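Local coordinates for D-2-hydroxyacid dehydrogensase protein (PDB 4LSW) that probably catalyses the reversible NAD(P)-dependent reduction of 2-keto acids to D-2-hydroxy acids, as in other D-2-hydroxyacid dehydrogenases, at residues 12-24 with 291-305. Residues are numbered along the deposited sequence; the frame is centred on the assembly and turned at random.
Sequences YPAWDQEPLDAAF and KAMGQLLRDNLTAHF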
loop_
_atom_site.group_PDB
_atom_site.type_symbol
_atom_site.label_atom_id
_atom_site.label_comp_id
_atom_site.label_asym_id
_atom_site.label_seq_id
_atom_site.Cartn_x
_atom_site.Cartn_y
_atom_site.Cartn_z
ATOM N N TYR A 12 8.717 -12.877 9.647
ATOM C CA TYR A 12 7.262 -12.794 9.588
ATOM C C TYR A 12 6.729 -12.842 11.014
ATOM O O TYR A 12 7.436 -13.274 11.920
ATOM C CB TYR A 12 6.671 -13.989 8.848
ATOM C CG TYR A 12 6.989 -14.101 7.381
ATOM C CD1 TYR A 12 6.798 -13.036 6.507
ATOM C CD2 TYR A 12 7.472 -15.292 6.869
ATOM C CE1 TYR A 12 7.098 -13.165 5.158
ATOM C CE2 TYR A 12 7.762 -15.432 5.542
ATOM C CZ TYR A 12 7.578 -14.375 4.688
ATOM O OH TYR A 12 7.877 -14.557 3.357
ATOM N N PRO A 13 5.467 -12.427 11.216
ATOM C CA PRO A 13 4.868 -12.562 12.550
ATOM C C PRO A 13 4.860 -14.014 12.997
ATOM O O PRO A 13 4.840 -14.901 12.148
ATOM C CB PRO A 13 3.424 -12.102 12.330
ATOM C CG PRO A 13 3.512 -11.157 11.191
ATOM C CD PRO A 13 4.571 -11.718 10.283
ATOM N N ALA A 14 4.865 -14.241 14.310
ATOM C CA ALA A 14 4.874 -15.591 14.864
ATOM C C ALA A 14 3.741 -16.483 14.354
ATOM O O ALA A 14 3.916 -17.697 14.218
ATOM C CB ALA A 14 4.865 -15.527 16.386
ATOM N N TRP A 15 2.578 -15.897 14.071
ATOM C CA TRP A 15 1.438 -16.697 13.629
ATOM C C TRP A 15 1.624 -17.283 12.218
ATOM O O TRP A 15 0.895 -18.195 11.807
ATOM C CB TRP A 15 0.105 -15.936 13.782
ATOM C CG TRP A 15 0.020 -14.596 13.114
ATOM C CD1 TRP A 15 0.254 -14.315 11.799
ATOM C CD2 TRP A 15 -0.388 -13.363 13.721
ATOM N NE1 TRP A 15 0.046 -12.979 11.559
ATOM C CE2 TRP A 15 -0.352 -12.372 12.722
ATOM C CE3 TRP A 15 -0.771 -12.999 15.018
ATOM C CZ2 TRP A 15 -0.686 -11.037 12.977
ATOM C CZ3 TRP A 15 -1.098 -11.673 15.270
ATOM C CH2 TRP A 15 -1.054 -10.709 14.255
ATOM N N ASP A 16 2.616 -16.764 11.492
ATOM C CA ASP A 16 3.038 -17.365 10.231
ATOM C C ASP A 16 4.294 -18.206 10.414
ATOM O O ASP A 16 4.427 -19.276 9.817
ATOM C CB ASP A 16 3.312 -16.277 9.188
ATOM C CG ASP A 16 2.072 -15.507 8.816
ATOM O OD1 ASP A 16 1.020 -16.152 8.640
ATOM O OD2 ASP A 16 2.172 -14.270 8.695
ATOM N N GLN A 17 5.212 -17.706 11.230
ATOM C CA GLN A 17 6.488 -18.388 11.424
ATOM C C GLN A 17 6.300 -19.794 11.991
ATOM O O GLN A 17 6.898 -20.761 11.504
ATOM C CB GLN A 17 7.400 -17.577 12.333
ATOM C CG GLN A 17 8.844 -18.028 12.296
ATOM C CD GLN A 17 9.498 -17.705 10.982
ATOM O OE1 GLN A 17 9.571 -16.540 10.590
ATOM N NE2 GLN A 17 9.972 -18.728 10.284
ATOM N N GLU A 18 5.454 -19.916 13.006
ATOM C CA GLU A 18 5.225 -21.224 13.610
ATOM C C GLU A 18 4.724 -22.276 12.610
ATOM O O GLU A 18 5.318 -23.347 12.512
ATOM C CB GLU A 18 4.318 -21.108 14.845
ATOM C CG GLU A 18 4.958 -20.328 15.984
ATOM C CD GLU A 18 3.954 -19.863 17.018
ATOM O OE1 GLU A 18 2.991 -20.609 17.290
ATOM O OE2 GLU A 18 4.132 -18.749 17.553
ATOM N N PRO A 19 3.654 -21.980 11.836
ATOM C CA PRO A 19 3.233 -23.037 10.902
ATOM C C PRO A 19 4.188 -23.247 9.728
ATOM O O PRO A 19 4.233 -24.342 9.158
ATOM C CB PRO A 19 1.867 -22.553 10.397
ATOM C CG PRO A 19 1.825 -21.104 10.702
ATOM C CD PRO A 19 2.650 -20.903 11.926
ATOM N N LEU A 20 4.936 -22.214 9.366
ATOM C CA LEU A 20 5.973 -22.376 8.350
ATOM C C LEU A 20 7.045 -23.355 8.821
ATOM O O LEU A 20 7.426 -24.272 8.085
ATOM C CB LEU A 20 6.603 -21.025 7.986
ATOM C CG LEU A 20 5.850 -20.157 6.972
ATOM C CD1 LEU A 20 6.403 -18.743 6.964
ATOM C CD2 LEU A 20 5.952 -20.775 5.592
ATOM N N ASP A 21 7.527 -23.158 10.048
ATOM C CA ASP A 21 8.573 -24.016 10.604
ATOM C C ASP A 21 8.086 -25.435 10.850
ATOM O O ASP A 21 8.875 -26.376 10.824
ATOM C CB ASP A 21 9.141 -23.417 11.890
ATOM C CG ASP A 21 10.172 -22.341 11.616
ATOM O OD1 ASP A 21 10.985 -22.520 10.680
ATOM O OD2 ASP A 21 10.168 -21.323 12.332
ATOM N N ALA A 22 6.783 -25.588 11.064
ATOM C CA ALA A 22 6.201 -26.911 11.302
ATOM C C ALA A 22 6.112 -27.753 10.030
ATOM O O ALA A 22 6.223 -28.982 10.077
ATOM C CB ALA A 22 4.830 -26.781 11.945
ATOM N N ALA A 23 5.894 -27.092 8.898
ATOM C CA ALA A 23 5.713 -27.790 7.631
ATOM C C ALA A 23 6.990 -27.886 6.802
ATOM O O ALA A 23 7.136 -28.809 5.998
ATOM C CB ALA A 23 4.622 -27.122 6.812
ATOM N N PHE A 24 7.894 -26.928 6.970
ATOM C CA PHE A 24 9.055 -26.835 6.090
ATOM C C PHE A 24 10.352 -26.808 6.868
ATOM O O PHE A 24 10.350 -26.531 8.061
ATOM C CB PHE A 24 8.962 -25.568 5.221
ATOM C CG PHE A 24 7.696 -25.479 4.428
ATOM C CD1 PHE A 24 7.431 -26.402 3.429
ATOM C CD2 PHE A 24 6.765 -24.477 4.682
ATOM C CE1 PHE A 24 6.258 -26.339 2.692
ATOM C CE2 PHE A 24 5.589 -24.408 3.949
ATOM C CZ PHE A 24 5.336 -25.335 2.952
ATOM N N LYS A 291 -3.260 -11.453 9.170
ATOM C CA LYS A 291 -3.396 -12.907 9.235
ATOM C C LYS A 291 -3.779 -13.490 7.887
ATOM O O LYS A 291 -3.272 -14.530 7.482
ATOM C CB LYS A 291 -4.398 -13.325 10.312
ATOM C CG LYS A 291 -3.809 -13.259 11.695
ATOM C CD LYS A 291 -4.756 -13.789 12.741
ATOM C CE LYS A 291 -4.132 -13.635 14.122
ATOM N NZ LYS A 291 -4.991 -14.211 15.199
ATOM N N ALA A 292 -4.674 -12.812 7.179
ATOM C CA ALA A 292 -5.092 -13.297 5.878
ATOM C C ALA A 292 -3.941 -13.288 4.862
ATOM O O ALA A 292 -3.832 -14.211 4.049
ATOM C CB ALA A 292 -6.280 -12.495 5.365
ATOM N N MET A 293 -3.097 -12.257 4.914
ATOM C CA MET A 293 -1.927 -12.169 4.033
ATOM C C MET A 293 -0.951 -13.313 4.302
ATOM O O MET A 293 -0.501 -13.984 3.371
ATOM C CB MET A 293 -1.235 -10.813 4.199
ATOM C CG MET A 293 -2.091 -9.657 3.703
ATOM S SD MET A 293 -1.322 -8.070 3.976
ATOM C CE MET A 293 0.341 -8.497 3.472
ATOM N N GLY A 294 -0.653 -13.536 5.580
ATOM C CA GLY A 294 0.228 -14.613 5.994
ATOM C C GLY A 294 -0.324 -15.973 5.617
ATOM O O GLY A 294 0.410 -16.843 5.151
ATOM N N GLN A 295 -1.627 -16.158 5.824
ATOM C CA GLN A 295 -2.296 -17.403 5.467
ATOM C C GLN A 295 -2.195 -17.686 3.972
ATOM O O GLN A 295 -2.005 -18.831 3.554
ATOM C CB GLN A 295 -3.771 -17.355 5.888
ATOM C CG GLN A 295 -4.510 -18.685 5.729
ATOM C CD GLN A 295 -4.022 -19.742 6.703
ATOM O OE1 GLN A 295 -4.097 -19.567 7.923
ATOM N NE2 GLN A 295 -3.511 -20.847 6.168
ATOM N N LEU A 296 -2.320 -16.634 3.167
ATOM C CA LEU A 296 -2.267 -16.756 1.716
ATOM C C LEU A 296 -0.863 -17.125 1.240
ATOM O O LEU A 296 -0.698 -17.969 0.356
ATOM C CB LEU A 296 -2.738 -15.447 1.078
ATOM C CG LEU A 296 -2.934 -15.429 -0.436
ATOM C CD1 LEU A 296 -3.691 -16.666 -0.907
ATOM C CD2 LEU A 296 -3.669 -14.148 -0.839
ATOM N N LEU A 297 0.141 -16.480 1.824
ATOM C CA LEU A 297 1.524 -16.847 1.558
ATOM C C LEU A 297 1.717 -18.331 1.853
ATOM O O LEU A 297 2.227 -19.083 1.024
ATOM C CB LEU A 297 2.464 -16.023 2.430
ATOM C CG LEU A 297 3.926 -16.475 2.399
ATOM C CD1 LEU A 297 4.704 -15.802 1.273
ATOM C CD2 LEU A 297 4.584 -16.201 3.737
ATOM N N ARG A 298 1.285 -18.757 3.031
ATOM C CA ARG A 298 1.473 -20.150 3.399
ATOM C C ARG A 298 0.653 -21.089 2.511
ATOM O O ARG A 298 1.137 -22.154 2.124
ATOM C CB ARG A 298 1.167 -20.353 4.880
ATOM C CG ARG A 298 2.151 -19.629 5.779
ATOM C CD ARG A 298 1.893 -19.912 7.248
ATOM N NE ARG A 298 0.799 -19.121 7.817
ATOM C CZ ARG A 298 -0.380 -19.617 8.180
ATOM N NH1 ARG A 298 -0.641 -20.908 8.020
ATOM N NH2 ARG A 298 -1.298 -18.822 8.714
ATOM N N ASP A 299 -0.573 -20.699 2.163
ATOM C CA ASP A 299 -1.405 -21.569 1.331
ATOM C C ASP A 299 -0.821 -21.782 -0.068
ATOM O O ASP A 299 -0.968 -22.854 -0.647
ATOM C CB ASP A 299 -2.850 -21.058 1.244
ATOM C CG ASP A 299 -3.610 -21.213 2.549
ATOM O OD1 ASP A 299 -3.145 -21.960 3.436
ATOM O OD2 ASP A 299 -4.684 -20.588 2.680
ATOM N N ASN A 300 -0.147 -20.766 -0.603
ATOM C CA ASN A 300 0.538 -20.916 -1.879
ATOM C C ASN A 300 1.678 -21.915 -1.785
ATOM O O ASN A 300 1.836 -22.760 -2.664
ATOM C CB ASN A 300 1.052 -19.569 -2.402
ATOM C CG ASN A 300 -0.035 -18.753 -3.074
ATOM O OD1 ASN A 300 -0.504 -19.100 -4.158
ATOM N ND2 ASN A 300 -0.435 -17.662 -2.438
ATOM N N LEU A 301 2.466 -21.815 -0.716
ATOM C CA LEU A 301 3.566 -22.750 -0.515
ATOM C C LEU A 301 3.038 -24.177 -0.340
ATOM O O LEU A 301 3.557 -25.123 -0.944
ATOM C CB LEU A 301 4.431 -22.324 0.677
ATOM C CG LEU A 301 5.273 -21.064 0.456
ATOM C CD1 LEU A 301 5.777 -20.520 1.784
ATOM C CD2 LEU A 301 6.439 -21.363 -0.490
ATOM N N THR A 302 1.990 -24.317 0.464
ATOM C CA THR A 302 1.392 -25.619 0.730
ATOM C C THR A 302 0.878 -26.237 -0.563
ATOM O O THR A 302 1.143 -27.408 -0.859
ATOM C CB THR A 302 0.243 -25.498 1.745
ATOM O OG1 THR A 302 0.757 -24.982 2.978
ATOM C CG2 THR A 302 -0.403 -26.860 1.999
ATOM N N ALA A 303 0.157 -25.435 -1.337
ATOM C CA ALA A 303 -0.387 -25.891 -2.604
ATOM C C ALA A 303 0.722 -26.326 -3.557
ATOM O O ALA A 303 0.632 -27.375 -4.190
ATOM C CB ALA A 303 -1.238 -24.799 -3.231
ATOM N N HIS A 304 1.780 -25.530 -3.646
ATOM C CA HIS A 304 2.877 -25.855 -4.550
ATOM C C HIS A 304 3.490 -27.225 -4.265
ATOM O O HIS A 304 3.642 -28.043 -5.173
ATOM C CB HIS A 304 3.976 -24.792 -4.480
ATOM C CG HIS A 304 5.187 -25.139 -5.284
ATOM N ND1 HIS A 304 5.246 -24.973 -6.654
ATOM C CD2 HIS A 304 6.376 -25.674 -4.922
ATOM C CE1 HIS A 304 6.420 -25.379 -7.094
ATOM N NE2 HIS A 304 7.124 -25.819 -6.062
ATOM N N PHE A 305 3.838 -27.470 -3.008
ATOM C CA PHE A 305 4.544 -28.697 -2.666
ATOM C C PHE A 305 3.618 -29.907 -2.667
ATOM O O PHE A 305 4.081 -31.043 -2.722
ATOM C CB PHE A 305 5.283 -28.550 -1.339
ATOM C CG PHE A 305 6.491 -27.655 -1.429
ATOM C CD1 PHE A 305 7.610 -28.058 -2.136
ATOM C CD2 PHE A 305 6.499 -26.405 -0.826
ATOM C CE1 PHE A 305 8.721 -27.239 -2.233
ATOM C CE2 PHE A 305 7.609 -25.582 -0.917
ATOM C CZ PHE A 305 8.720 -25.997 -1.621
HETATM O O HOH W 1 -1.511 -15.885 9.304
#
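Arg298 turns at its third torsion (chi3 -80°) and Asp16 sets CG beside its own backbone N, which brings guanidinium and carboxylate together between two near-parallel helices. These helices, 14-23 and 287-306, lie side by side on the sheet of the flavodoxin-like domain, probably the substrate-binding one as in relatives; the late helix returns to pack beside the first helix of the chain. Their segment axes run 9.6 Å apart. Arg298 NE donates to Asp16 OD1 at 3.1 Å, a nearly straight hydrogen bond (166°) within the salt bridge; OD1 lies close to the guanidinium plane and is met on its anti side, somewhat out of the carboxylate plane. A water donates to the same OD1 and to Lys291 O and accepts from Arg298 NH2. Pro19 CG lies over one guanidinium face, 3.6 Å from Arg298 NE. A leucine at Arg298 would probably leave the Asp16 carboxylate without its charged mate and the water without a donor. Gly294 fits here because a CB would run into Asp16 OD1, already 3.2 Å from Gly294 CA. At the exposed N-terminal end of helix 14-23 the extended Lys291 chain crosses the Trp15 indole, CE over its six-membered ring. On the sheet side, Leu20 CD2 meets Leu301 CD1, and Tyr12, whose OH bonds Thr51 O, takes Leu297 CD2 over its ring face. Phe24 and Phe305 meet obliquely, planes at 51°, Phe24 CE1 3.5 Å from Phe305 CD2.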